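Long-range contacts in type C neurotoxin (Clostridium botulinum, PDB 3PME), which probably binds gangliosides and other membrane lipids on nerve cells, as the receptor-binding part of a botulinum neurotoxin of the C/D mosaic type: residues D309-I313 against C325-L329; A370-K374 against A383-V389; E303-R308 against L335-G341. All blocks are in the same frame, centred on the assembly; numbering follows the deposited sequence.

Interaction 1: D309-I313 against C325-L329; sequences DTDTI and CVYAL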
ATOM      1  N   ASP A 309     -27.902  13.276   0.972  1.00 20.93           N
ATOM      2  CA  ASP A 309     -29.271  13.751   0.785  1.00 22.33           C
ATOM      3  C   ASP A 309     -29.990  13.668   2.135  1.00 23.29           C
ATOM      4  O   ASP A 309     -29.704  12.783   2.951  1.00 22.90           O
ATOM      5  CB  ASP A 309     -29.983  12.887  -0.261  1.00 22.31           C
ATOM      6  CG  ASP A 309     -31.149  13.590  -0.914  1.00 26.65           C
ATOM      7  OD1 ASP A 309     -31.533  14.683  -0.454  1.00 30.67           O
ATOM      8  OD2 ASP A 309     -31.685  13.042  -1.897  1.00 26.21           O
ATOM      9  N   THR A 310     -30.906  14.598   2.385  1.00 23.37           N
ATOM     10  CA  THR A 310     -31.667  14.633   3.634  1.00 22.94           C
ATOM     11  C   THR A 310     -32.787  13.589   3.642  1.00 25.05           C
ATOM     12  O   THR A 310     -33.131  13.041   4.691  1.00 29.47           O
ATOM     13  CB  THR A 310     -32.277  16.035   3.859  1.00 27.89           C
ATOM     14  OG1 THR A 310     -33.124  16.347   2.758  1.00 35.56           O
ATOM     15  CG2 THR A 310     -31.179  17.084   3.928  1.00 32.62           C
ATOM     16  N   ASP A 311     -33.359  13.320   2.473  1.00 22.88           N
ATOM     17  CA  ASP A 311     -34.390  12.288   2.364  1.00 24.90           C
ATOM     18  C   ASP A 311     -33.869  11.037   1.656  1.00 25.33           C
ATOM     19  O   ASP A 311     -32.895  11.103   0.900  1.00 23.03           O
ATOM     20  CB  ASP A 311     -35.635  12.833   1.663  1.00 32.45           C
ATOM     21  CG  ASP A 311     -36.456  13.746   2.564  1.00 41.07           C
ATOM     22  OD1 ASP A 311     -36.145  13.833   3.774  1.00 42.67           O
ATOM     23  OD2 ASP A 311     -37.417  14.370   2.066  1.00 46.79           O
ATOM     24  N   THR A 312     -34.519   9.904   1.911  1.00 22.79           N
ATOM     25  CA  THR A 312     -34.084   8.632   1.323  1.00 21.48           C
ATOM     26  C   THR A 312     -34.396   8.557  -0.171  1.00 22.12           C
ATOM     27  O   THR A 312     -35.086   9.416  -0.711  1.00 22.17           O
ATOM     28  CB  THR A 312     -34.755   7.415   1.997  1.00 24.86           C
ATOM     29  OG1 THR A 312     -36.173   7.476   1.781  1.00 24.69           O
ATOM     30  CG2 THR A 312     -34.459   7.378   3.488  1.00 23.42           C
ATOM     31  N   ILE A 313     -33.922   7.494  -0.821  1.00 19.64           N
ATOM     32  CA  ILE A 313     -34.074   7.336  -2.265  1.00 18.41           C
ATOM     33  C   ILE A 313     -35.478   6.894  -2.676  1.00 18.24           C
ATOM     34  O   ILE A 313     -35.781   6.788  -3.862  1.00 21.10           O
ATOM     35  CB  ILE A 313     -33.025   6.360  -2.835  1.00 22.73           C
ATOM     36  CG1 ILE A 313     -33.120   4.996  -2.143  1.00 20.15           C
ATOM     37  CG2 ILE A 313     -31.617   6.930  -2.646  1.00 20.17           C
ATOM     38  CD1 ILE A 313     -32.298   3.903  -2.860  1.00 19.99           C
ATOM     39  N   CYS A 325     -32.490   3.033   6.350  1.00 25.08           N
ATOM     40  CA  CYS A 325     -32.633   4.196   5.487  1.00 25.14           C
ATOM     41  C   CYS A 325     -31.465   4.291   4.521  1.00 22.63           C
ATOM     42  O   CYS A 325     -30.326   4.045   4.899  1.00 24.51           O
ATOM     43  CB  CYS A 325     -32.723   5.461   6.335  1.00 26.93           C
ATOM     44  SG  CYS A 325     -34.037   5.347   7.576  1.00 31.33           S
ATOM     45  N   VAL A 326     -31.759   4.635   3.273  1.00 20.13           N
ATOM     46  CA  VAL A 326     -30.741   4.693   2.230  1.00 20.16           C
ATOM     47  C   VAL A 326     -30.779   6.078   1.605  1.00 20.45           C
ATOM     48  O   VAL A 326     -31.800   6.470   1.053  1.00 19.48           O
ATOM     49  CB  VAL A 326     -30.999   3.655   1.127  1.00 21.00           C
ATOM     50  CG1 VAL A 326     -29.954   3.778   0.022  1.00 21.14           C
ATOM     51  CG2 VAL A 326     -31.003   2.237   1.707  1.00 20.61           C
ATOM     52  N   TYR A 327     -29.665   6.806   1.698  1.00 18.24           N
ATOM     53  CA  TYR A 327     -29.581   8.178   1.203  1.00 19.50           C
ATOM     54  C   TYR A 327     -28.578   8.287   0.061  1.00 19.16           C
ATOM     55  O   TYR A 327     -27.457   7.792   0.139  1.00 19.63           O
ATOM     56  CB  TYR A 327     -29.165   9.138   2.322  1.00 18.26           C
ATOM     57  CG  TYR A 327     -30.019   9.077   3.556  1.00 21.41           C
ATOM     58  CD1 TYR A 327     -31.208   9.796   3.638  1.00 21.31           C
ATOM     59  CD2 TYR A 327     -29.625   8.318   4.647  1.00 21.18           C
ATOM     60  CE1 TYR A 327     -31.993   9.734   4.780  1.00 20.23           C
ATOM     61  CE2 TYR A 327     -30.393   8.263   5.794  1.00 23.71           C
ATOM     62  CZ  TYR A 327     -31.573   8.969   5.851  1.00 24.89           C
ATOM     63  OH  TYR A 327     -32.334   8.903   6.995  1.00 29.04           O
ATOM     64  N   ALA A 328     -28.989   8.936  -1.012  1.00 18.47           N
ATOM     65  CA  ALA A 328     -28.080   9.243  -2.099  1.00 19.36           C
ATOM     66  C   ALA A 328     -27.094  10.331  -1.675  1.00 20.10           C
ATOM     67  O   ALA A 328     -27.263  10.990  -0.641  1.00 19.64           O
ATOM     68  CB  ALA A 328     -28.866   9.693  -3.323  1.00 21.03           C
ATOM     69  N   LEU A 329     -26.059  10.501  -2.490  1.00 17.68           N
ATOM     70  CA  LEU A 329     -25.085  11.568  -2.291  1.00 18.59           C
ATOM     71  C   LEU A 329     -25.268  12.591  -3.400  1.00 18.81           C
ATOM     72  O   LEU A 329     -25.633  12.243  -4.526  1.00 19.24           O
ATOM     73  CB  LEU A 329     -23.674  10.992  -2.324  1.00 17.30           C
ATOM     74  CG  LEU A 329     -23.401   9.882  -1.317  1.00 17.93           C
ATOM     75  CD1 LEU A 329     -21.946   9.489  -1.455  1.00 20.07           C
ATOM     76  CD2 LEU A 329     -23.704  10.346   0.104  1.00 20.35           C
TER
HETATM   77  O   HOH W   1     -31.662  10.154  -1.362  1.00 21.30           O
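This is a buried loop-to-strand contact in the C-terminal, beta-trefoil part of the receptor-binding domain: residues 309-313, which follow strand 302-308, arch over the first residues of strand 326-332. Two backbone hydrogen bonds hold the ends of the arch, Asp-309 N to Ala-328 O (2.9 Å) and Ile-313 N to Val-326 O (3.0 Å). They lie two residues apart on the strand but four apart on the loop, so the chain between must bow outward. Thr-310 and Asp-311, in the middle of the bow, direct their CB atoms away from the strand, which suits their polar side chains.

The inside of the bow is lined by the Tyr-327 ring, long and flat enough to reach beneath it. Asp-309 O lies 3.4 Å from Tyr-327 CD1 and Thr-310 O 3.5 Å from Tyr-327 CE1, while Asp-311 O meets the ring edge 3.5 Å from Tyr-327 CD1; Arg-308 adds a cation-pi contact to this ring. Thr-312 uses both ends of its branched side chain: CG2 packs 3.8 Å from CB of Cys-325, which is disulfide-bonded to Cys-321, and OG1 hydrogen-bonds to Gln-317. Ile-313 adds apolar packing, its CD1 3.7 Å from Val-326 CG1 and its CG2 4.0 Å from Ala-328 CB. Asp-309 is buried, yet its charge is met by a salt bridge to Arg-377. One water bridges the segments, accepting from Ala-328 N (3.0 Å) and donating to Asp-309 OD2 (2.9 Å) and Asp-311 O (2.7 Å).

Interaction 2: A370-K374 against A383-V389; sequences ADIYK and AYTPVAV
Residues 370-374 and 383-389 form an antiparallel beta hairpin of the beta-trefoil, twisted so that the strand directions make 134° and the axes approach to 4.6 Å. Both strands are extended, Asp-371 almost fully (phi/psi -165/174). Asp-371/Thr-385 and Tyr-373/Ala-383 are hydrogen-bonded pairs: Asp-371 N to Thr-385 O 3.2 Å, Thr-385 N to Asp-371 O 2.9 Å, Tyr-373 N to Ala-383 O 3.0 Å, Ala-383 N to Tyr-373 O 2.8 Å. Ala-370/Pro-386 and Ile-372/Tyr-384 are non-hydrogen-bonded pairs, CA atoms 4.4 Å apart, where proline's missing NH costs this pairing nothing.

On the face bearing Ile-372, that residue (chi1 m, chi2 t) lays CG1 over the Tyr-384 ring (chi1 m, chi2 80°), a CH-pi contact 3.9 Å from its centroid. On the other face Tyr-373 (chi1 m, chi2 -80°) runs along the partner strand, CE2 3.5 Å from Val-387 CG2 and OH 4.2 Å from Val-389 CG1. Asp-371 (chi1 t) brings OD1 to the following amide, Ile-372 N, at 2.7 Å; Thr-385 (chi1 m) donates from OG1 to Ala-383 O at 2.9 Å.

Val-326 of strand 326-332 packs on Tyr-373, Val-387 and Val-389, while Leu-258 of strand 255-260 touches Ala-370, Tyr-384 and Pro-386.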
ATOM      1  N   ALA A 370     -21.601   0.884  -1.708  1.00 17.52           N
ATOM      2  CA  ALA A 370     -22.013   0.960  -3.104  1.00 17.95           C
ATOM      3  C   ALA A 370     -22.757  -0.310  -3.489  1.00 19.80           C
ATOM      4  O   ALA A 370     -22.356  -1.410  -3.123  1.00 20.77           O
ATOM      5  CB  ALA A 370     -20.811   1.174  -4.018  1.00 21.99           C
ATOM      6  N   ASP A 371     -23.831  -0.150  -4.249  1.00 18.48           N
ATOM      7  CA  ASP A 371     -24.632  -1.290  -4.692  1.00 20.16           C
ATOM      8  C   ASP A 371     -25.525  -0.799  -5.819  1.00 21.71           C
ATOM      9  O   ASP A 371     -25.565   0.406  -6.112  1.00 20.72           O
ATOM     10  CB  ASP A 371     -25.480  -1.830  -3.523  1.00 19.38           C
ATOM     11  CG  ASP A 371     -26.026  -3.258  -3.759  1.00 23.81           C
ATOM     12  OD1 ASP A 371     -25.817  -3.859  -4.836  1.00 23.37           O
ATOM     13  OD2 ASP A 371     -26.684  -3.771  -2.829  1.00 24.12           O
ATOM     14  N   ILE A 372     -26.241  -1.729  -6.443  1.00 21.17           N
ATOM     15  CA  ILE A 372     -27.217  -1.403  -7.473  1.00 20.35           C
ATOM     16  C   ILE A 372     -28.528  -1.031  -6.786  1.00 21.74           C
ATOM     17  O   ILE A 372     -29.169  -1.858  -6.137  1.00 24.07           O
ATOM     18  CB  ILE A 372     -27.416  -2.602  -8.435  1.00 22.42           C
ATOM     19  CG1 ILE A 372     -26.096  -2.914  -9.144  1.00 23.81           C
ATOM     20  CG2 ILE A 372     -28.515  -2.321  -9.440  1.00 25.28           C
ATOM     21  CD1 ILE A 372     -26.075  -4.263  -9.855  1.00 27.27           C
ATOM     22  N   TYR A 373     -28.900   0.236  -6.902  1.00 19.55           N
ATOM     23  CA  TYR A 373     -30.123   0.756  -6.310  1.00 20.68           C
ATOM     24  C   TYR A 373     -30.963   1.442  -7.376  1.00 19.66           C
ATOM     25  O   TYR A 373     -30.541   1.577  -8.531  1.00 22.51           O
ATOM     26  CB  TYR A 373     -29.780   1.802  -5.235  1.00 19.94           C
ATOM     27  CG  TYR A 373     -29.340   1.216  -3.910  1.00 20.30           C
ATOM     28  CD1 TYR A 373     -30.276   0.738  -3.004  1.00 20.20           C
ATOM     29  CD2 TYR A 373     -27.997   1.172  -3.549  1.00 19.51           C
ATOM     30  CE1 TYR A 373     -29.895   0.212  -1.786  1.00 21.59           C
ATOM     31  CE2 TYR A 373     -27.607   0.648  -2.316  1.00 19.91           C
ATOM     32  CZ  TYR A 373     -28.560   0.163  -1.448  1.00 21.42           C
ATOM     33  OH  TYR A 373     -28.199  -0.362  -0.221  1.00 24.50           O
ATOM     34  N   LYS A 374     -32.151   1.884  -6.974  1.00 22.72           N
ATOM     35  CA  LYS A 374     -32.934   2.835  -7.753  1.00 21.31           C
ATOM     36  C   LYS A 374     -32.835   4.158  -7.002  1.00 23.25           C
ATOM     37  O   LYS A 374     -33.648   4.436  -6.129  1.00 21.10           O
ATOM     38  CB  LYS A 374     -34.390   2.376  -7.822  1.00 21.54           C
ATOM     39  CG  LYS A 374     -34.592   1.059  -8.575  1.00 24.51           C
ATOM     40  CD  LYS A 374     -36.025   0.568  -8.403  1.00 26.79           C
ATOM     41  CE  LYS A 374     -36.335  -0.584  -9.328  1.00 28.51           C
ATOM     42  NZ  LYS A 374     -35.428  -1.706  -9.045  1.00 26.47           N
ATOM     43  N   ALA A 383     -29.140   1.958 -10.962  1.00 22.58           N
ATOM     44  CA  ALA A 383     -27.809   2.522 -11.157  1.00 20.99           C
ATOM     45  C   ALA A 383     -26.872   1.971 -10.097  1.00 20.25           C
ATOM     46  O   ALA A 383     -27.298   1.680  -8.987  1.00 20.76           O
ATOM     47  CB  ALA A 383     -27.867   4.056 -11.067  1.00 20.72           C
ATOM     48  N   TYR A 384     -25.595   1.831 -10.436  1.00 21.53           N
ATOM     49  CA  TYR A 384     -24.585   1.578  -9.415  1.00 20.37           C
ATOM     50  C   TYR A 384     -24.431   2.888  -8.655  1.00 19.67           C
ATOM     51  O   TYR A 384     -24.160   3.925  -9.265  1.00 20.07           O
ATOM     52  CB  TYR A 384     -23.261   1.173 -10.050  1.00 21.23           C
ATOM     53  CG  TYR A 384     -23.264  -0.167 -10.747  1.00 22.71           C
ATOM     54  CD1 TYR A 384     -23.778  -0.305 -12.031  1.00 22.17           C
ATOM     55  CD2 TYR A 384     -22.705  -1.285 -10.135  1.00 23.34           C
ATOM     56  CE1 TYR A 384     -23.752  -1.542 -12.679  1.00 24.03           C
ATOM     57  CE2 TYR A 384     -22.682  -2.521 -10.769  1.00 24.20           C
ATOM     58  CZ  TYR A 384     -23.207  -2.631 -12.042  1.00 25.03           C
ATOM     59  OH  TYR A 384     -23.179  -3.850 -12.688  1.00 27.05           O
ATOM     60  N   THR A 385     -24.635   2.846  -7.341  1.00 18.18           N
ATOM     61  CA  THR A 385     -24.816   4.087  -6.584  1.00 19.23           C
ATOM     62  C   THR A 385     -24.035   4.045  -5.278  1.00 19.38           C
ATOM     63  O   THR A 385     -24.115   3.060  -4.538  1.00 19.02           O
ATOM     64  CB  THR A 385     -26.307   4.303  -6.236  1.00 19.13           C
ATOM     65  OG1 THR A 385     -27.114   4.128  -7.414  1.00 19.67           O
ATOM     66  CG2 THR A 385     -26.536   5.699  -5.642  1.00 18.30           C
ATOM     67  N   PRO A 386     -23.263   5.107  -4.988  1.00 18.22           N
ATOM     68  CA  PRO A 386     -22.723   5.267  -3.637  1.00 19.67           C
ATOM     69  C   PRO A 386     -23.823   5.867  -2.762  1.00 19.59           C
ATOM     70  O   PRO A 386     -24.435   6.873  -3.146  1.00 19.60           O
ATOM     71  CB  PRO A 386     -21.587   6.275  -3.837  1.00 17.95           C
ATOM     72  CG  PRO A 386     -22.094   7.170  -4.965  1.00 17.59           C
ATOM     73  CD  PRO A 386     -22.955   6.260  -5.853  1.00 18.08           C
ATOM     74  N   VAL A 387     -24.086   5.238  -1.618  1.00 18.05           N
ATOM     75  CA  VAL A 387     -25.171   5.657  -0.734  1.00 18.37           C
ATOM     76  C   VAL A 387     -24.708   5.652   0.710  1.00 17.94           C
ATOM     77  O   VAL A 387     -23.754   4.960   1.055  1.00 20.23           O
ATOM     78  CB  VAL A 387     -26.424   4.730  -0.853  1.00 16.90           C
ATOM     79  CG1 VAL A 387     -27.104   4.900  -2.210  1.00 17.95           C
ATOM     80  CG2 VAL A 387     -26.052   3.269  -0.599  1.00 19.94           C
ATOM     81  N   ALA A 388     -25.395   6.420   1.552  1.00 18.03           N
ATOM     82  CA  ALA A 388     -25.206   6.359   2.994  1.00 17.97           C
ATOM     83  C   ALA A 388     -26.367   5.564   3.585  1.00 19.69           C
ATOM     84  O   ALA A 388     -27.533   5.897   3.343  1.00 20.50           O
ATOM     85  CB  ALA A 388     -25.174   7.773   3.574  1.00 19.77           C
ATOM     86  N   VAL A 389     -26.067   4.501   4.326  1.00 19.34           N
ATOM     87  CA  VAL A 389     -27.136   3.678   4.903  1.00 20.52           C
ATOM     88  C   VAL A 389     -27.091   3.611   6.427  1.00 21.80           C
ATOM     89  O   VAL A 389     -26.019   3.614   7.040  1.00 22.27           O
ATOM     90  CB  VAL A 389     -27.139   2.230   4.338  1.00 21.29           C
ATOM     91  CG1 VAL A 389     -27.037   2.256   2.828  1.00 22.04           C
ATOM     92  CG2 VAL A 389     -26.003   1.409   4.921  1.00 22.96           C
TER

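Interaction 3: E303-R308 against L335-G341; sequences EYMIIR and LGNYGIG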
ATOM      1  N   GLU A 303     -16.182  24.007  -8.348  1.00 19.97           N
ATOM      2  CA  GLU A 303     -15.852  23.184  -7.185  1.00 19.65           C
ATOM      3  C   GLU A 303     -17.107  22.888  -6.364  1.00 19.01           C
ATOM      4  O   GLU A 303     -17.862  23.793  -6.009  1.00 21.30           O
ATOM      5  CB  GLU A 303     -14.814  23.898  -6.315  1.00 19.14           C
ATOM      6  CG  GLU A 303     -14.287  23.042  -5.166  1.00 18.73           C
ATOM      7  CD  GLU A 303     -13.136  23.693  -4.415  1.00 22.57           C
ATOM      8  OE1 GLU A 303     -12.967  24.933  -4.500  1.00 22.42           O
ATOM      9  OE2 GLU A 303     -12.380  22.949  -3.742  1.00 23.08           O
ATOM     10  N   TYR A 304     -17.331  21.611  -6.060  1.00 16.89           N
ATOM     11  CA  TYR A 304     -18.482  21.210  -5.272  1.00 17.39           C
ATOM     12  C   TYR A 304     -18.014  20.422  -4.068  1.00 17.75           C
ATOM     13  O   TYR A 304     -16.920  19.859  -4.086  1.00 18.03           O
ATOM     14  CB  TYR A 304     -19.389  20.280  -6.083  1.00 17.40           C
ATOM     15  CG  TYR A 304     -19.986  20.911  -7.314  1.00 17.80           C
ATOM     16  CD1 TYR A 304     -21.219  21.555  -7.250  1.00 20.89           C
ATOM     17  CD2 TYR A 304     -19.313  20.870  -8.533  1.00 18.60           C
ATOM     18  CE1 TYR A 304     -21.781  22.140  -8.381  1.00 21.15           C
ATOM     19  CE2 TYR A 304     -19.860  21.455  -9.668  1.00 20.70           C
ATOM     20  CZ  TYR A 304     -21.097  22.081  -9.582  1.00 20.04           C
ATOM     21  OH  TYR A 304     -21.640  22.656 -10.707  1.00 22.79           O
ATOM     22  N   MET A 305     -18.840  20.370  -3.027  1.00 18.70           N
ATOM     23  CA  MET A 305     -18.617  19.409  -1.954  1.00 18.57           C
ATOM     24  C   MET A 305     -19.689  18.323  -2.001  1.00 16.49           C
ATOM     25  O   MET A 305     -20.816  18.576  -2.415  1.00 17.18           O
ATOM     26  CB  MET A 305     -18.590  20.085  -0.580  1.00 19.60           C
ATOM     27  CG  MET A 305     -19.908  20.666  -0.144  1.00 21.84           C
ATOM     28  SD  MET A 305     -19.764  21.436   1.488  1.00 24.45           S
ATOM     29  CE  MET A 305     -19.252  20.038   2.464  1.00 21.32           C
ATOM     30  N   ILE A 306     -19.321  17.100  -1.627  1.00 17.13           N
ATOM     31  CA  ILE A 306     -20.275  16.015  -1.580  1.00 16.19           C
ATOM     32  C   ILE A 306     -21.076  16.080  -0.290  1.00 18.03           C
ATOM     33  O   ILE A 306     -20.513  16.234   0.798  1.00 19.46           O
ATOM     34  CB  ILE A 306     -19.567  14.645  -1.683  1.00 16.40           C
ATOM     35  CG1 ILE A 306     -18.841  14.536  -3.030  1.00 18.43           C
ATOM     36  CG2 ILE A 306     -20.571  13.515  -1.505  1.00 18.84           C
ATOM     37  CD1 ILE A 306     -18.070  13.218  -3.216  1.00 20.47           C
ATOM     38  N   ILE A 307     -22.392  15.960  -0.410  1.00 18.66           N
ATOM     39  CA  ILE A 307     -23.242  15.918   0.771  1.00 18.27           C
ATOM     40  C   ILE A 307     -24.160  14.718   0.722  1.00 19.05           C
ATOM     41  O   ILE A 307     -24.410  14.174  -0.344  1.00 18.58           O
ATOM     42  CB  ILE A 307     -24.098  17.191   0.911  1.00 18.18           C
ATOM     43  CG1 ILE A 307     -25.040  17.352  -0.291  1.00 19.66           C
ATOM     44  CG2 ILE A 307     -23.193  18.409   1.076  1.00 19.42           C
ATOM     45  CD1 ILE A 307     -26.173  18.373  -0.068  1.00 21.83           C
ATOM     46  N   ARG A 308     -24.627  14.306   1.890  1.00 19.65           N
ATOM     47  CA  ARG A 308     -25.686  13.312   1.995  1.00 20.73           C
ATOM     48  C   ARG A 308     -27.025  13.976   1.684  1.00 23.65           C
ATOM     49  O   ARG A 308     -27.261  15.115   2.086  1.00 22.83           O
ATOM     50  CB  ARG A 308     -25.721  12.763   3.421  1.00 24.15           C
ATOM     51  CG  ARG A 308     -26.285  11.373   3.557  1.00 24.11           C
ATOM     52  CD  ARG A 308     -26.802  11.146   4.973  1.00 23.63           C
ATOM     53  NE  ARG A 308     -28.110  11.765   5.102  1.00 29.57           N
ATOM     54  CZ  ARG A 308     -28.827  11.823   6.215  1.00 26.90           C
ATOM     55  NH1 ARG A 308     -30.013  12.405   6.187  1.00 26.90           N
ATOM     56  NH2 ARG A 308     -28.370  11.299   7.349  1.00 29.89           N
ATOM     57  N   LEU A 335     -19.686  25.967  -0.502  1.00 23.56           N
ATOM     58  CA  LEU A 335     -18.615  25.270   0.193  1.00 24.42           C
ATOM     59  C   LEU A 335     -18.462  25.747   1.640  1.00 26.49           C
ATOM     60  O   LEU A 335     -18.561  26.940   1.921  1.00 28.81           O
ATOM     61  CB  LEU A 335     -17.297  25.456  -0.558  1.00 21.86           C
ATOM     62  CG  LEU A 335     -17.298  25.094  -2.043  1.00 20.85           C
ATOM     63  CD1 LEU A 335     -15.939  25.399  -2.651  1.00 22.31           C
ATOM     64  CD2 LEU A 335     -17.658  23.627  -2.255  1.00 20.77           C
ATOM     65  N   GLY A 336     -18.203  24.812   2.547  1.00 27.71           N
ATOM     66  CA  GLY A 336     -18.002  25.131   3.949  1.00 29.23           C
ATOM     67  C   GLY A 336     -18.126  23.895   4.823  1.00 29.79           C
ATOM     68  O   GLY A 336     -18.390  22.800   4.316  1.00 27.22           O
ATOM     69  N   ASN A 337     -17.936  24.067   6.131  1.00 28.33           N
ATOM     70  CA  ASN A 337     -18.026  22.960   7.083  1.00 27.46           C
ATOM     71  C   ASN A 337     -19.464  22.597   7.414  1.00 28.10           C
ATOM     72  O   ASN A 337     -19.825  22.551   8.580  1.00 28.60           O
ATOM     73  CB  ASN A 337     -17.307  23.303   8.396  1.00 31.36           C
ATOM     74  CG  ASN A 337     -15.842  22.939   8.377  1.00 38.27           C
ATOM     75  OD1 ASN A 337     -15.257  22.626   9.418  1.00 41.70           O
ATOM     76  ND2 ASN A 337     -15.239  22.976   7.199  1.00 41.64           N
ATOM     77  N   TYR A 338     -20.276  22.349   6.394  1.00 24.70           N
ATOM     78  CA  TYR A 338     -21.670  21.957   6.593  1.00 25.47           C
ATOM     79  C   TYR A 338     -21.776  20.522   7.111  1.00 25.43           C
ATOM     80  O   TYR A 338     -21.228  19.598   6.516  1.00 23.25           O
ATOM     81  CB  TYR A 338     -22.446  22.094   5.284  1.00 23.52           C
ATOM     82  CG  TYR A 338     -22.554  23.513   4.788  1.00 28.69           C
ATOM     83  CD1 TYR A 338     -23.554  24.350   5.258  1.00 35.66           C
ATOM     84  CD2 TYR A 338     -21.660  24.013   3.853  1.00 29.80           C
ATOM     85  CE1 TYR A 338     -23.665  25.647   4.811  1.00 35.12           C
ATOM     86  CE2 TYR A 338     -21.767  25.315   3.396  1.00 30.86           C
ATOM     87  CZ  TYR A 338     -22.768  26.125   3.883  1.00 34.69           C
ATOM     88  OH  TYR A 338     -22.882  27.421   3.433  1.00 37.99           O
ATOM     89  N   GLY A 339     -22.496  20.340   8.214  1.00 23.43           N
ATOM     90  CA  GLY A 339     -22.600  19.034   8.848  1.00 24.51           C
ATOM     91  C   GLY A 339     -23.013  17.912   7.908  1.00 22.36           C
ATOM     92  O   GLY A 339     -22.520  16.781   8.006  1.00 20.58           O
ATOM     93  N   ILE A 340     -23.919  18.228   6.996  1.00 21.52           N
ATOM     94  CA  ILE A 340     -24.468  17.248   6.061  1.00 23.12           C
ATOM     95  C   ILE A 340     -23.390  16.702   5.113  1.00 22.37           C
ATOM     96  O   ILE A 340     -23.570  15.646   4.499  1.00 22.64           O
ATOM     97  CB  ILE A 340     -25.671  17.850   5.261  1.00 26.31           C
ATOM     98  CG1 ILE A 340     -26.409  16.772   4.467  1.00 29.07           C
ATOM     99  CG2 ILE A 340     -25.208  18.952   4.329  1.00 26.92           C
ATOM    100  CD1 ILE A 340     -27.277  15.855   5.288  1.00 29.86           C
ATOM    101  N   GLY A 341     -22.272  17.414   5.015  1.00 21.42           N
ATOM    102  CA  GLY A 341     -21.157  17.006   4.169  1.00 21.13           C
ATOM    103  C   GLY A 341     -19.903  16.622   4.936  1.00 21.53           C
ATOM    104  O   GLY A 341     -18.815  16.557   4.365  1.00 19.25           O
TER
HETATM  105  O   HOH W   2     -18.047  16.560   1.787  1.00 20.96           O
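A loop of the beta-trefoil, residues 335-341, packs here along strand 302-308, closed by a short 3-10 turn at 339-340 in which Gly-341 N hydrogen-bonds to Tyr-338 O (2.8 Å). The one direct hydrogen bond between the segments is nearly straight, Arg-308 N to Ile-340 O at 3.1 Å. Met-305, long and flexible, fills the hollow under the loop: CB lies 4.0 Å from Leu-335 CD2, and Met-305 SD makes a Met-aromatic contact at the ring edge, 4.0 Å from Tyr-338 CD2. Glycine suits position 341, since a CB there would clash with Met-305 CE. A water lies 2.7 Å from both Ile-306 O and Gly-341 O. Ile-340 packs CG2 3.9 Å from Ile-307 CG2 and sets CD1 over the Arg-308 guanidinium. Tyr-304 and Ile-306 form backbone hydrogen bonds with Met-297 and Phe-295 of strand 292-299, Met-305 and Ile-307 with Gln-332 and Lys-330 of strand 326-332; at Arg-308, on the strand 292-299 side, the bond goes instead to Ile-340 O.

In the fold
All three contacts reach one antiparallel sheet of the trefoil, interactions 1 and 3 through loops packed against its strands. Strand 326-332 connects them, pairing with strand 302-308 of interaction 3 and with strand 383-389 of interaction 2, where Tyr-327 N lies 2.8 Å from Ala-388 O in a probable hydrogen bond. Interaction 1 is nested in the loop that interaction 3 closes, and Arg-308 meets both Tyr-327 and Ala-388. Interaction 1 is the most buried and satisfies polar groups with a water and, outside it, Arg-377; interactions 2 and 3 are partly buried. Strand pairing dominates interaction 2, whereas interactions 1 and 3 rely on few hydrogen bonds, bridging waters and closely fitted side chains.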